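Local structure of NleG5-1 effector (Enterobacteria phage YYZ-2008, 5VGC) at residues G13-S18 against G74-E79; E43-I48 against S60-G65; R141-T146 against M166-M171; D152-R157 against S193-R198. The protein probably acts as a ubiquitin-protein transferase effector of the NleG family through its RING-clan C-terminal region, and binds calcium ions. The protein carries 1 engineered substitution. All coordinates share one frame; numbering follows the deposited sequence. Where two conformers were deposited one is given.

From the N terminus, contact 1 brings the loop ahead of helix 22-34 back against helix 68-85 and so closes a long N-terminal loop. Contact 2 falls within that loop and joins strand 44-50 to the end of strand 57-60; the two touch where Ile78 packs on Val46, Ser60 and Leu61. About 53 to 59 Å away, centre to centre, contacts 3 and 4 form on the opposite side of the chain's centre. Their segments alternate along the sequence, so the two loops cross. Contact 3 ties loop 141-146 to strand 164-169, contact 4 ties strand 152-157 to 195-196, and strands 152-157 and 164-169 are neighbours in one antiparallel sheet.

Contact 1 (G13-S18 against G74-E79); sequences GVSFLS and GLQYIE
Leu17 and Tyr77 make the apolar centre of this contact. The CD2 branch of Leu17 lies 3.4 Å from Tyr77 CE1, approaching the ring obliquely. Tyr77 CG stands anti to its own carbonyl carbon, beside the backbone N (chi1 -78°); the ring contacts the irregular loop 13-18.

The polar neighbours of the ring are backbone carbonyls. Phe16 O sits at the ring edge, 4.2 Å from Tyr77 CE1, whereas Ser15 O comes in obliquely, 3.9 Å from Tyr77 CD1. Val14 O lies 3.6 Å from Tyr77 OH without forming a hydrogen bond, and these approaches are van der Waals in character.

On the same helix, Gln76 makes a second, more peripheral contact. Its chain, extended beyond CG, brings OE1 to 3.5 Å from Ser15 CB, so that the amide lies beside the serine methylene and not its hydroxyl.

Segment 13-18 is thus an irregular loop that packs on helix 68-85 ahead of helix 22-34. Leu41 of strand 37-41 touches both Leu17 and Tyr77, while His80, one turn further along the helix, meets Leu17 and Phe16.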
loop_
_atom_site.group_PDB
_atom_site.type_symbol
_atom_site.label_atom_id
_atom_site.label_comp_id
_atom_site.label_asym_id
_atom_site.label_seq_id
_atom_site.Cartn_x
_atom_site.Cartn_y
_atom_site.Cartn_z
ATOM N N GLY A 13 -13.775 23.649 -33.936
ATOM C CA GLY A 13 -14.631 22.462 -33.985
ATOM C C GLY A 13 -14.160 21.255 -33.192
ATOM O O GLY A 13 -14.747 20.177 -33.318
ATOM N N VAL A 14 -13.116 21.420 -32.380
ATOM C CA VAL A 14 -12.537 20.314 -31.607
ATOM C C VAL A 14 -11.994 20.796 -30.258
ATOM O O VAL A 14 -11.683 21.985 -30.078
ATOM C CB VAL A 14 -11.411 19.593 -32.389
ATOM C CG1 VAL A 14 -11.988 18.677 -33.468
ATOM C CG2 VAL A 14 -10.440 20.596 -32.999
ATOM N N SER A 15 -11.868 19.857 -29.321
ATOM C CA SER A 15 -11.498 20.176 -27.924
ATOM C C SER A 15 -9.984 20.146 -27.608
ATOM O O SER A 15 -9.595 20.264 -26.434
ATOM C CB SER A 15 -12.280 19.287 -26.955
ATOM O OG SER A 15 -12.517 18.004 -27.499
ATOM N N PHE A 16 -9.135 20.027 -28.630
ATOM C CA PHE A 16 -7.669 20.132 -28.463
ATOM C C PHE A 16 -7.040 21.322 -29.226
ATOM O O PHE A 16 -7.606 21.870 -30.154
ATOM C CB PHE A 16 -6.974 18.819 -28.848
ATOM C CG PHE A 16 -7.339 18.301 -30.211
ATOM C CD1 PHE A 16 -6.611 18.681 -31.327
ATOM C CD2 PHE A 16 -8.409 17.428 -30.375
ATOM C CE1 PHE A 16 -6.941 18.198 -32.582
ATOM C CE2 PHE A 16 -8.748 16.941 -31.624
ATOM C CZ PHE A 16 -8.015 17.329 -32.733
ATOM N N LEU A 17 -5.846 21.690 -28.784
ATOM C CA LEU A 17 -4.991 22.689 -29.393
ATOM C C LEU A 17 -3.893 22.007 -30.220
ATOM O O LEU A 17 -3.614 20.794 -30.050
ATOM C CB LEU A 17 -4.296 23.515 -28.302
ATOM C CG LEU A 17 -5.094 24.016 -27.107
ATOM C CD1 LEU A 17 -4.136 24.578 -26.067
ATOM C CD2 LEU A 17 -6.086 25.082 -27.516
ATOM N N SER A 18 -3.256 22.807 -31.080
ATOM C CA SER A 18 -2.157 22.341 -31.932
ATOM C C SER A 18 -0.878 22.076 -31.142
ATOM O O SER A 18 -0.756 22.486 -29.977
ATOM C CB SER A 18 -1.846 23.377 -33.018
ATOM O OG SER A 18 -2.972 23.611 -33.837
ATOM N N GLY A 74 -14.222 25.787 -22.155
ATOM C CA GLY A 74 -13.150 26.153 -21.220
ATOM C C GLY A 74 -12.634 24.962 -20.426
ATOM O O GLY A 74 -11.414 24.706 -20.364
ATOM N N LEU A 75 -13.569 24.225 -19.829
ATOM C CA LEU A 75 -13.212 23.008 -19.081
ATOM C C LEU A 75 -12.478 21.968 -19.954
ATOM O O LEU A 75 -11.475 21.372 -19.513
ATOM C CB LEU A 75 -14.448 22.402 -18.399
ATOM C CG LEU A 75 -15.031 23.220 -17.230
ATOM C CD1 LEU A 75 -16.339 22.615 -16.741
ATOM C CD2 LEU A 75 -14.043 23.355 -16.075
ATOM N N GLN A 76 -12.964 21.773 -21.184
ATOM C CA GLN A 76 -12.272 20.896 -22.142
ATOM C C GLN A 76 -10.839 21.392 -22.386
ATOM O O GLN A 76 -9.871 20.603 -22.333
ATOM C CB GLN A 76 -13.036 20.769 -23.467
ATOM C CG GLN A 76 -14.368 20.026 -23.352
ATOM C CD GLN A 76 -15.140 19.923 -24.660
ATOM O OE1 GLN A 76 -15.099 20.822 -25.506
ATOM N NE2 GLN A 76 -15.867 18.825 -24.819
ATOM N N TYR A 77 -10.702 22.698 -22.632
ATOM C CA TYR A 77 -9.360 23.257 -22.835
ATOM C C TYR A 77 -8.463 23.108 -21.616
ATOM O O TYR A 77 -7.258 22.865 -21.770
ATOM C CB TYR A 77 -9.412 24.708 -23.342
ATOM C CG TYR A 77 -9.727 24.834 -24.834
ATOM C CD1 TYR A 77 -9.025 24.083 -25.798
ATOM C CD2 TYR A 77 -10.726 25.698 -25.281
ATOM C CE1 TYR A 77 -9.316 24.193 -27.142
ATOM C CE2 TYR A 77 -11.015 25.822 -26.637
ATOM C CZ TYR A 77 -10.306 25.066 -27.562
ATOM O OH TYR A 77 -10.574 25.176 -28.910
ATOM N N ILE A 78 -9.031 23.232 -20.412
ATOM C CA ILE A 78 -8.274 22.936 -19.177
ATOM C C ILE A 78 -7.855 21.472 -19.155
ATOM O O ILE A 78 -6.697 21.169 -18.852
ATOM C CB ILE A 78 -9.035 23.275 -17.869
ATOM C CG1 ILE A 78 -9.215 24.788 -17.744
ATOM C CG2 ILE A 78 -8.258 22.751 -16.640
ATOM C CD1 ILE A 78 -9.991 25.251 -16.532
ATOM N N GLU A 79 -8.788 20.569 -19.468
ATOM C CA GLU A 79 -8.428 19.149 -19.562
ATOM C C GLU A 79 -7.256 18.936 -20.509
ATOM O O GLU A 79 -6.273 18.266 -20.150
ATOM C CB GLU A 79 -9.620 18.289 -19.973
ATOM C CG GLU A 79 -10.307 17.654 -18.776
ATOM C CD GLU A 79 -11.414 16.725 -19.178
ATOM O OE1 GLU A 79 -12.413 16.621 -18.425
ATOM O OE2 GLU A 79 -11.281 16.108 -20.254
#

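Contact 2 (E43-I48 against S60-G65); sequences ELMVSI and SLNQDG
Ser60 and Ser47 form an antiparallel hydrogen-bonded pair, with two backbone bonds between them: Ser47 N to Ser60 O at 2.8 Å, with an N-H...O angle of 171°, and Ser60 N to Ser47 O, also at 2.8 Å. The side chains of both serines lie on the same face of the sheet. Ser60 OG, set between its backbone N and carbonyl carbon (chi1 61°), adds a weak bond to Ser47 O at 3.5 Å. Ser60 O also receives a CA-H...O contact from Val46 CA.

At Leu61 the regular pairing has ended. Its CG is anti to the backbone N (chi1 -168°), and although the CB points away from strand 44-50, the CD1 branch comes back to it, 3.4 Å from Val46 CG1 and the same distance from Met45 O.

Asn62 is the centre of an inverse gamma turn. The Asn62 and Met45 side chains cross obliquely, with Asn62 CB 4.0 Å from Met45 CE, while Asn62 OD1 lies 3.6 Å from Ser47 CB and accepts a hydrogen bond from Gln38 NE2.

Past Asn62 the chain diverges from strand 44-50. This middle strand thus carries 57-60 along one edge and 37-41 along the other, where Val46 bonds to Ile39 and Ile48 to Ala37. Helix 68-85 packs against the sheet, with Ile78 meeting both Val46 and Leu61.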
loop_
_atom_site.group_PDB
_atom_site.type_symbol
_atom_site.label_atom_id
_atom_site.label_comp_id
_atom_site.label_asym_id
_atom_site.label_seq_id
_atom_site.Cartn_x
_atom_site.Cartn_y
_atom_site.Cartn_z
ATOM N N GLU A 43 -10.182 34.853 -25.629
ATOM C CA GLU A 43 -10.044 35.909 -24.628
ATOM C C GLU A 43 -10.732 35.414 -23.350
ATOM O O GLU A 43 -11.654 36.046 -22.826
ATOM C CB GLU A 43 -10.606 37.245 -25.139
ATOM C CG GLU A 43 -9.802 37.842 -26.299
ATOM C CD GLU A 43 -9.786 39.365 -26.343
ATOM O OE1 GLU A 43 -9.798 40.017 -25.277
ATOM O OE2 GLU A 43 -9.748 39.920 -27.462
ATOM N N LEU A 44 -10.260 34.259 -22.873
ATOM C CA LEU A 44 -10.711 33.632 -21.623
ATOM C C LEU A 44 -9.493 33.377 -20.732
ATOM O O LEU A 44 -8.426 32.973 -21.226
ATOM C CB LEU A 44 -11.434 32.296 -21.866
ATOM C CG LEU A 44 -12.783 32.250 -22.593
ATOM C CD1 LEU A 44 -12.590 32.345 -24.097
ATOM C CD2 LEU A 44 -13.546 30.980 -22.235
ATOM N N MET A 45 -9.672 33.601 -19.430
ATOM C CA MET A 45 -8.626 33.400 -18.421
ATOM C C MET A 45 -8.688 31.969 -17.883
ATOM O O MET A 45 -9.775 31.476 -17.568
ATOM C CB MET A 45 -8.840 34.355 -17.228
ATOM C CG MET A 45 -8.877 35.852 -17.525
ATOM S SD MET A 45 -9.672 36.840 -16.224
ATOM C CE MET A 45 -8.656 36.494 -14.784
ATOM N N VAL A 46 -7.531 31.309 -17.786
ATOM C CA VAL A 46 -7.400 30.046 -17.029
ATOM C C VAL A 46 -6.153 30.102 -16.149
ATOM O O VAL A 46 -5.097 30.577 -16.584
ATOM C CB VAL A 46 -7.353 28.769 -17.921
ATOM C CG1 VAL A 46 -8.752 28.327 -18.313
ATOM C CG2 VAL A 46 -6.504 28.974 -19.156
ATOM N N SER A 47 -6.289 29.618 -14.913
ATOM C CA SER A 47 -5.207 29.681 -13.931
ATOM C C SER A 47 -4.669 28.281 -13.672
ATOM O O SER A 47 -5.414 27.400 -13.228
ATOM C CB SER A 47 -5.711 30.301 -12.623
ATOM O OG SER A 47 -4.634 30.487 -11.711
ATOM N N ILE A 48 -3.386 28.082 -13.953
ATOM C CA ILE A 48 -2.722 26.819 -13.673
ATOM C C ILE A 48 -1.944 26.969 -12.367
ATOM O O ILE A 48 -1.077 27.857 -12.250
ATOM C CB ILE A 48 -1.756 26.413 -14.804
ATOM C CG1 ILE A 48 -2.438 26.496 -16.178
ATOM C CG2 ILE A 48 -1.215 25.014 -14.587
ATOM C CD1 ILE A 48 -3.800 25.841 -16.288
ATOM N N SER A 60 -7.797 25.927 -13.231
ATOM C CA SER A 60 -9.111 26.446 -12.844
ATOM C C SER A 60 -9.529 27.560 -13.790
ATOM O O SER A 60 -8.674 28.254 -14.359
ATOM C CB SER A 60 -9.099 26.946 -11.395
ATOM O OG SER A 60 -8.178 28.012 -11.218
ATOM N N LEU A 61 -10.844 27.718 -13.948
ATOM C CA LEU A 61 -11.424 28.706 -14.852
ATOM C C LEU A 61 -11.964 29.917 -14.078
ATOM O O LEU A 61 -13.079 29.885 -13.561
ATOM C CB LEU A 61 -12.538 28.054 -15.679
ATOM C CG LEU A 61 -13.086 28.837 -16.874
ATOM C CD1 LEU A 61 -12.063 28.954 -17.989
ATOM C CD2 LEU A 61 -14.358 28.189 -17.406
ATOM N N ASN A 62 -11.168 30.985 -14.002
ATOM C CA ASN A 62 -11.609 32.267 -13.431
ATOM C C ASN A 62 -12.680 32.879 -14.350
ATOM O O ASN A 62 -12.366 33.668 -15.248
ATOM C CB ASN A 62 -10.431 33.255 -13.261
ATOM C CG ASN A 62 -9.491 32.893 -12.116
ATOM O OD1 ASN A 62 -8.276 32.813 -12.305
ATOM N ND2 ASN A 62 -10.046 32.683 -10.924
ATOM N N GLN A 63 -13.936 32.499 -14.111
ATOM C CA GLN A 63 -15.072 32.899 -14.950
ATOM C C GLN A 63 -16.213 33.434 -14.097
ATOM O O GLN A 63 -16.271 33.161 -12.897
ATOM C CB GLN A 63 -15.580 31.719 -15.776
ATOM C CG GLN A 63 -15.948 30.472 -14.961
ATOM C CD GLN A 63 -17.205 29.755 -15.441
ATOM O OE1 GLN A 63 -17.262 28.524 -15.429
ATOM N NE2 GLN A 63 -18.219 30.516 -15.851
ATOM N N ASP A 64 -17.110 34.196 -14.726
ATOM C CA ASP A 64 -18.292 34.762 -14.059
ATOM C C ASP A 64 -19.441 34.970 -15.047
ATOM O O ASP A 64 -19.330 35.787 -15.963
ATOM C CB ASP A 64 -17.942 36.091 -13.372
ATOM C CG ASP A 64 -17.522 35.910 -11.919
ATOM O OD1 ASP A 64 -18.408 35.720 -11.057
ATOM O OD2 ASP A 64 -16.306 35.959 -11.636
ATOM N N GLY A 65 -20.530 34.223 -14.852
ATOM C CA GLY A 65 -21.765 34.378 -15.632
ATOM C C GLY A 65 -21.673 34.125 -17.131
ATOM O O GLY A 65 -22.479 34.672 -17.892
#

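Contact 3 (R141-T146 against M166-M171); sequences RTCPVT and MLYDKM
Cys143 meets the start of helix 170-178 through its sulfur. The SG, anti to the backbone N (chi1 168°), accepts the N-H of Asp169 at 3.3 Å in an almost straight bond (177°). Thr146 N donates to the same sulfur at 3.3 Å, and Val145 N adds a weak third bond from within the Cys-Pro-Val-Thr turn.

Around this centre the packing is close. Pro144 crosses the Tyr168 side chain at about a right angle, its CD lying over one ring face, 3.9 Å from the centroid, in a CH-pi contact. Its CG rests against Tyr168 CE2 at 3.6 Å and also touches Met166 CE. Cys143 CA points its hydrogen at Leu167 O, and Thr146 CG2 lies across Asp169 CB at 3.9 Å.

Towards Arg141 the two chains part, and a water bridges them, donating to Thr142 O at 2.7 Å and to Leu167 O at 2.9 Å. Here Leu167 CD2 approaches only the backbone oxygen of Arg141, whose guanidinium turns away to a salt bridge with Glu149. At the other margin exposed Val145 merely brings CG2 to the edge of the Tyr168 ring.

The sulfur accepts backbone N-H groups, consistent with a RING-clan fold of the U-box kind, in which hydrogen bonds take the place of zinc. Such donors would tend to stabilise negative charge on the sulfur. The Asp169 N-H joins the turn to the N-cap of helix 170-178, while those of Val145 and Thr146 hold the turn on itself.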
loop_
_atom_site.group_PDB
_atom_site.type_symbol
_atom_site.label_atom_id
_atom_site.label_comp_id
_atom_site.label_asym_id
_atom_site.label_seq_id
_atom_site.Cartn_x
_atom_site.Cartn_y
_atom_site.Cartn_z
ATOM N N ARG A 141 -10.156 2.181 36.925
ATOM C CA ARG A 141 -11.555 2.456 36.608
ATOM C C ARG A 141 -11.724 3.430 35.442
ATOM O O ARG A 141 -12.796 3.452 34.856
ATOM C CB ARG A 141 -12.325 2.975 37.834
ATOM C CG ARG A 141 -12.559 1.904 38.889
ATOM C CD ARG A 141 -13.539 2.274 39.995
ATOM N NE ARG A 141 -14.339 1.084 40.340
ATOM C CZ ARG A 141 -15.672 0.949 40.246
ATOM N NH1 ARG A 141 -16.465 1.939 39.832
ATOM N NH2 ARG A 141 -16.234 -0.211 40.587
ATOM N N THR A 142 -10.699 4.221 35.096
ATOM C CA THR A 142 -10.863 5.300 34.103
ATOM C C THR A 142 -10.342 4.956 32.711
ATOM O O THR A 142 -9.241 4.449 32.567
ATOM C CB THR A 142 -10.173 6.594 34.537
ATOM O OG1 THR A 142 -8.757 6.389 34.548
ATOM C CG2 THR A 142 -10.661 7.036 35.922
ATOM N N CYS A 143 -11.151 5.262 31.696
ATOM C CA CYS A 143 -10.828 4.979 30.296
ATOM C C CYS A 143 -9.660 5.807 29.781
ATOM O O CYS A 143 -9.625 7.017 30.010
ATOM C CB CYS A 143 -12.070 5.194 29.425
ATOM S SG CYS A 143 -11.802 5.213 27.639
ATOM N N PRO A 144 -8.694 5.167 29.078
ATOM C CA PRO A 144 -7.542 5.945 28.553
ATOM C C PRO A 144 -7.907 6.970 27.482
ATOM O O PRO A 144 -7.154 7.927 27.292
ATOM C CB PRO A 144 -6.607 4.887 27.986
ATOM C CG PRO A 144 -7.080 3.584 28.531
ATOM C CD PRO A 144 -8.562 3.734 28.757
ATOM N N VAL A 145 -9.052 6.782 26.807
ATOM C CA VAL A 145 -9.532 7.725 25.815
ATOM C C VAL A 145 -10.362 8.830 26.478
ATOM O O VAL A 145 -10.008 9.997 26.362
ATOM C CB VAL A 145 -10.329 7.003 24.701
ATOM C CG1 VAL A 145 -10.837 7.990 23.659
ATOM C CG2 VAL A 145 -9.466 5.944 24.032
ATOM N N THR A 146 -11.455 8.491 27.159
ATOM C CA THR A 146 -12.335 9.542 27.745
ATOM C C THR A 146 -11.752 10.203 28.992
ATOM O O THR A 146 -12.172 11.307 29.337
ATOM C CB THR A 146 -13.713 9.015 28.164
ATOM O OG1 THR A 146 -13.498 7.921 29.045
ATOM C CG2 THR A 146 -14.517 8.577 26.958
ATOM N N MET A 166 -7.018 -3.300 29.497
ATOM C CA MET A 166 -7.498 -2.097 30.133
ATOM C C MET A 166 -8.953 -1.909 29.832
ATOM O O MET A 166 -9.483 -2.444 28.846
ATOM C CB MET A 166 -6.667 -0.910 29.692
ATOM C CG MET A 166 -5.239 -1.004 30.243
ATOM S SD MET A 166 -4.457 0.585 30.542
ATOM C CE MET A 166 -4.184 1.199 28.891
ATOM N N LEU A 167 -9.587 -1.161 30.721
ATOM C CA LEU A 167 -11.000 -0.862 30.653
ATOM C C LEU A 167 -11.186 0.388 29.804
ATOM O O LEU A 167 -10.640 1.422 30.136
ATOM C CB LEU A 167 -11.560 -0.623 32.061
ATOM C CG LEU A 167 -13.049 -0.267 32.129
ATOM C CD1 LEU A 167 -13.881 -1.413 31.548
ATOM C CD2 LEU A 167 -13.458 0.047 33.567
ATOM N N TYR A 168 -11.959 0.276 28.727
ATOM C CA TYR A 168 -12.294 1.417 27.872
ATOM C C TYR A 168 -13.801 1.670 27.883
ATOM O O TYR A 168 -14.612 0.750 28.119
ATOM C CB TYR A 168 -11.846 1.165 26.411
ATOM C CG TYR A 168 -10.348 1.017 26.244
ATOM C CD1 TYR A 168 -9.707 -0.148 26.588
ATOM C CD2 TYR A 168 -9.585 2.037 25.722
ATOM C CE1 TYR A 168 -8.347 -0.294 26.452
ATOM C CE2 TYR A 168 -8.211 1.900 25.580
ATOM C CZ TYR A 168 -7.601 0.710 25.951
ATOM O OH TYR A 168 -6.235 0.519 25.843
ATOM N N ASP A 169 -14.161 2.916 27.598
ATOM C CA ASP A 169 -15.536 3.295 27.317
ATOM C C ASP A 169 -15.960 2.681 25.971
ATOM O O ASP A 169 -15.319 2.903 24.901
ATOM C CB ASP A 169 -15.687 4.821 27.280
ATOM C CG ASP A 169 -17.136 5.280 27.401
ATOM O OD1 ASP A 169 -17.959 4.901 26.553
ATOM O OD2 ASP A 169 -17.452 6.045 28.343
ATOM N N LYS A 170 -17.061 1.924 26.049
ATOM C CA LYS A 170 -17.652 1.258 24.895
ATOM C C LYS A 170 -17.757 2.185 23.675
ATOM O O LYS A 170 -17.302 1.840 22.556
ATOM C CB LYS A 170 -19.030 0.740 25.282
ATOM C CG LYS A 170 -19.733 -0.106 24.230
ATOM C CD LYS A 170 -21.148 -0.381 24.676
ATOM C CE LYS A 170 -21.903 -1.056 23.555
ATOM N NZ LYS A 170 -23.356 -1.149 23.838
ATOM N N MET A 171 -18.349 3.359 23.896
ATOM C CA MET A 171 -18.527 4.366 22.850
ATOM C C MET A 171 -17.180 4.764 22.237
ATOM O O MET A 171 -17.079 4.952 21.006
ATOM C CB MET A 171 -19.258 5.610 23.398
ATOM C CG MET A 171 -20.700 5.375 23.871
ATOM S SD MET A 171 -21.615 6.774 24.613
ATOM C CE MET A 171 -20.881 6.840 26.246
HETATM O O HOH W 1 -8.414 1.966 31.859
#

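Contact 4 (D152-R157 against S193-R198); sequences DGVFMR and SMIVGR
Arg157 and Met194 carry the straightest backbone link, Arg157 N to Met194 O at 2.8 Å, in the carbonyl plane. The Arg157 side chain continues alongside the 3-10 segment 193-194, with CG against Met194 O and CD against Ser193 O. A bend at chi3 (75°) sets NE aside for Ser162 O, while NH1 donates to Ser193 O at 3.0 Å from well above that carbonyl plane.

Phe155 projects to the other side of the strand from Met156. Its CB touches Val196 CG2 at 3.5 Å, and the ring edge faces backbone oxygens, with Arg198 O 3.8 Å from CE2. Rings of Phe127 and Phe210 pack nearby. On the opposite face the Met156 and Met194 side chains cross obliquely, with Met156 CG, anti to the backbone N, 4.1 Å from Met194 CB. Leu173 of helix 170-178 touches Val154, Met156 and Ile195.

Short strand 195-196 thus pairs antiparallel with strand 152-157 in the sheet of the RING-clan NleG region. Val196 N bonds Phe155 O at 3.2 Å, and a water accepts from Phe155 N and donates to Val196 O. The Ser193 and Ser162 carbonyls probably offset part of the guanidinium's positive charge and fix its orientation beside segment 193-194.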
loop_
_atom_site.group_PDB
_atom_site.type_symbol
_atom_site.label_atom_id
_atom_site.label_comp_id
_atom_site.label_asym_id
_atom_site.label_seq_id
_atom_site.Cartn_x
_atom_site.Cartn_y
_atom_site.Cartn_z
ATOM N N ASP A 152 -20.860 1.936 30.661
ATOM C CA ASP A 152 -20.635 0.688 29.920
ATOM C C ASP A 152 -19.182 0.587 29.529
ATOM O O ASP A 152 -18.684 1.414 28.765
ATOM C CB ASP A 152 -21.536 0.640 28.686
ATOM C CG ASP A 152 -22.996 0.701 29.062
ATOM O OD1 ASP A 152 -23.419 -0.171 29.858
ATOM O OD2 ASP A 152 -23.711 1.604 28.581
ATOM N N GLY A 153 -18.508 -0.429 30.056
ATOM C CA GLY A 153 -17.082 -0.587 29.850
ATOM C C GLY A 153 -16.769 -1.843 29.065
ATOM O O GLY A 153 -17.570 -2.775 29.051
ATOM N N VAL A 154 -15.603 -1.857 28.416
ATOM C CA VAL A 154 -15.127 -3.015 27.654
ATOM C C VAL A 154 -13.633 -3.238 27.910
ATOM O O VAL A 154 -12.841 -2.258 27.927
ATOM C CB VAL A 154 -15.302 -2.817 26.141
ATOM C CG1 VAL A 154 -14.886 -4.070 25.380
ATOM C CG2 VAL A 154 -16.734 -2.441 25.773
ATOM N N PHE A 155 -13.247 -4.511 28.104
ATOM C CA PHE A 155 -11.843 -4.847 28.339
ATOM C C PHE A 155 -11.134 -5.002 27.000
ATOM O O PHE A 155 -11.612 -5.748 26.143
ATOM C CB PHE A 155 -11.680 -6.167 29.131
ATOM C CG PHE A 155 -11.835 -6.035 30.629
ATOM C CD1 PHE A 155 -11.292 -4.972 31.336
ATOM C CD2 PHE A 155 -12.510 -7.011 31.342
ATOM C CE1 PHE A 155 -11.432 -4.890 32.723
ATOM C CE2 PHE A 155 -12.662 -6.917 32.718
ATOM C CZ PHE A 155 -12.120 -5.858 33.408
ATOM N N MET A 156 -9.999 -4.318 26.821
ATOM C CA MET A 156 -9.184 -4.540 25.608
ATOM C C MET A 156 -7.727 -4.780 25.964
ATOM O O MET A 156 -7.151 -4.069 26.802
ATOM C CB MET A 156 -9.272 -3.356 24.630
ATOM C CG MET A 156 -8.533 -3.587 23.319
ATOM S SD MET A 156 -8.609 -2.179 22.207
ATOM C CE MET A 156 -9.999 -2.625 21.242
ATOM N N ARG A 157 -7.138 -5.772 25.306
ATOM C CA ARG A 157 -5.744 -6.108 25.523
ATOM C C ARG A 157 -4.816 -5.000 25.021
ATOM O O ARG A 157 -5.139 -4.329 24.045
ATOM C CB ARG A 157 -5.388 -7.424 24.840
ATOM C CG ARG A 157 -6.054 -8.597 25.536
ATOM C CD ARG A 157 -6.196 -9.803 24.647
ATOM N NE ARG A 157 -4.930 -10.488 24.471
ATOM C CZ ARG A 157 -4.733 -11.476 23.619
ATOM N NH1 ARG A 157 -5.720 -11.912 22.832
ATOM N NH2 ARG A 157 -3.527 -12.022 23.559
ATOM N N SER A 193 -9.649 -10.444 18.532
ATOM C CA SER A 193 -8.940 -11.180 19.579
ATOM C C SER A 193 -8.450 -10.271 20.732
ATOM O O SER A 193 -8.255 -10.748 21.856
ATOM C CB SER A 193 -7.786 -11.964 18.977
ATOM O OG SER A 193 -7.006 -11.082 18.227
ATOM N N MET A 194 -8.265 -8.977 20.453
ATOM C CA MET A 194 -7.943 -8.003 21.515
ATOM C C MET A 194 -9.093 -7.706 22.487
ATOM O O MET A 194 -8.823 -7.243 23.611
ATOM C CB MET A 194 -7.434 -6.684 20.922
ATOM C CG MET A 194 -6.104 -6.788 20.191
ATOM S SD MET A 194 -5.819 -5.308 19.202
ATOM C CE MET A 194 -4.370 -5.822 18.307
ATOM N N ILE A 195 -10.341 -7.962 22.056
ATOM C CA ILE A 195 -11.531 -7.649 22.847
ATOM C C ILE A 195 -11.828 -8.864 23.679
ATOM O O ILE A 195 -11.766 -9.976 23.161
ATOM C CB ILE A 195 -12.785 -7.364 21.994
ATOM C CG1 ILE A 195 -12.473 -6.441 20.824
ATOM C CG2 ILE A 195 -13.888 -6.736 22.823
ATOM C CD1 ILE A 195 -11.943 -5.104 21.214
ATOM N N VAL A 196 -12.130 -8.664 24.961
ATOM C CA VAL A 196 -12.375 -9.785 25.878
ATOM C C VAL A 196 -13.497 -9.475 26.855
ATOM O O VAL A 196 -13.711 -8.310 27.208
ATOM C CB VAL A 196 -11.093 -10.189 26.662
ATOM C CG1 VAL A 196 -10.014 -10.692 25.717
ATOM C CG2 VAL A 196 -10.534 -9.044 27.485
ATOM N N GLY A 197 -14.212 -10.522 27.281
ATOM C CA GLY A 197 -15.326 -10.380 28.221
ATOM C C GLY A 197 -14.882 -10.263 29.672
ATOM O O GLY A 197 -13.808 -10.748 30.046
ATOM N N ARG A 198 -15.738 -9.645 30.490
ATOM C CA ARG A 198 -15.453 -9.370 31.920
ATOM C C ARG A 198 -14.853 -10.574 32.679
ATOM O O ARG A 198 -13.930 -10.411 33.482
ATOM C CB ARG A 198 -16.712 -8.822 32.627
ATOM C CG ARG A 198 -16.809 -9.020 34.150
ATOM C CD ARG A 198 -15.780 -8.143 34.843
ATOM N NE ARG A 198 -15.714 -8.241 36.310
ATOM C CZ ARG A 198 -14.612 -8.466 37.040
ATOM N NH1 ARG A 198 -14.705 -8.501 38.364
ATOM N NH2 ARG A 198 -13.427 -8.664 36.471
HETATM O O HOH W 2 -15.156 -6.562 28.635
#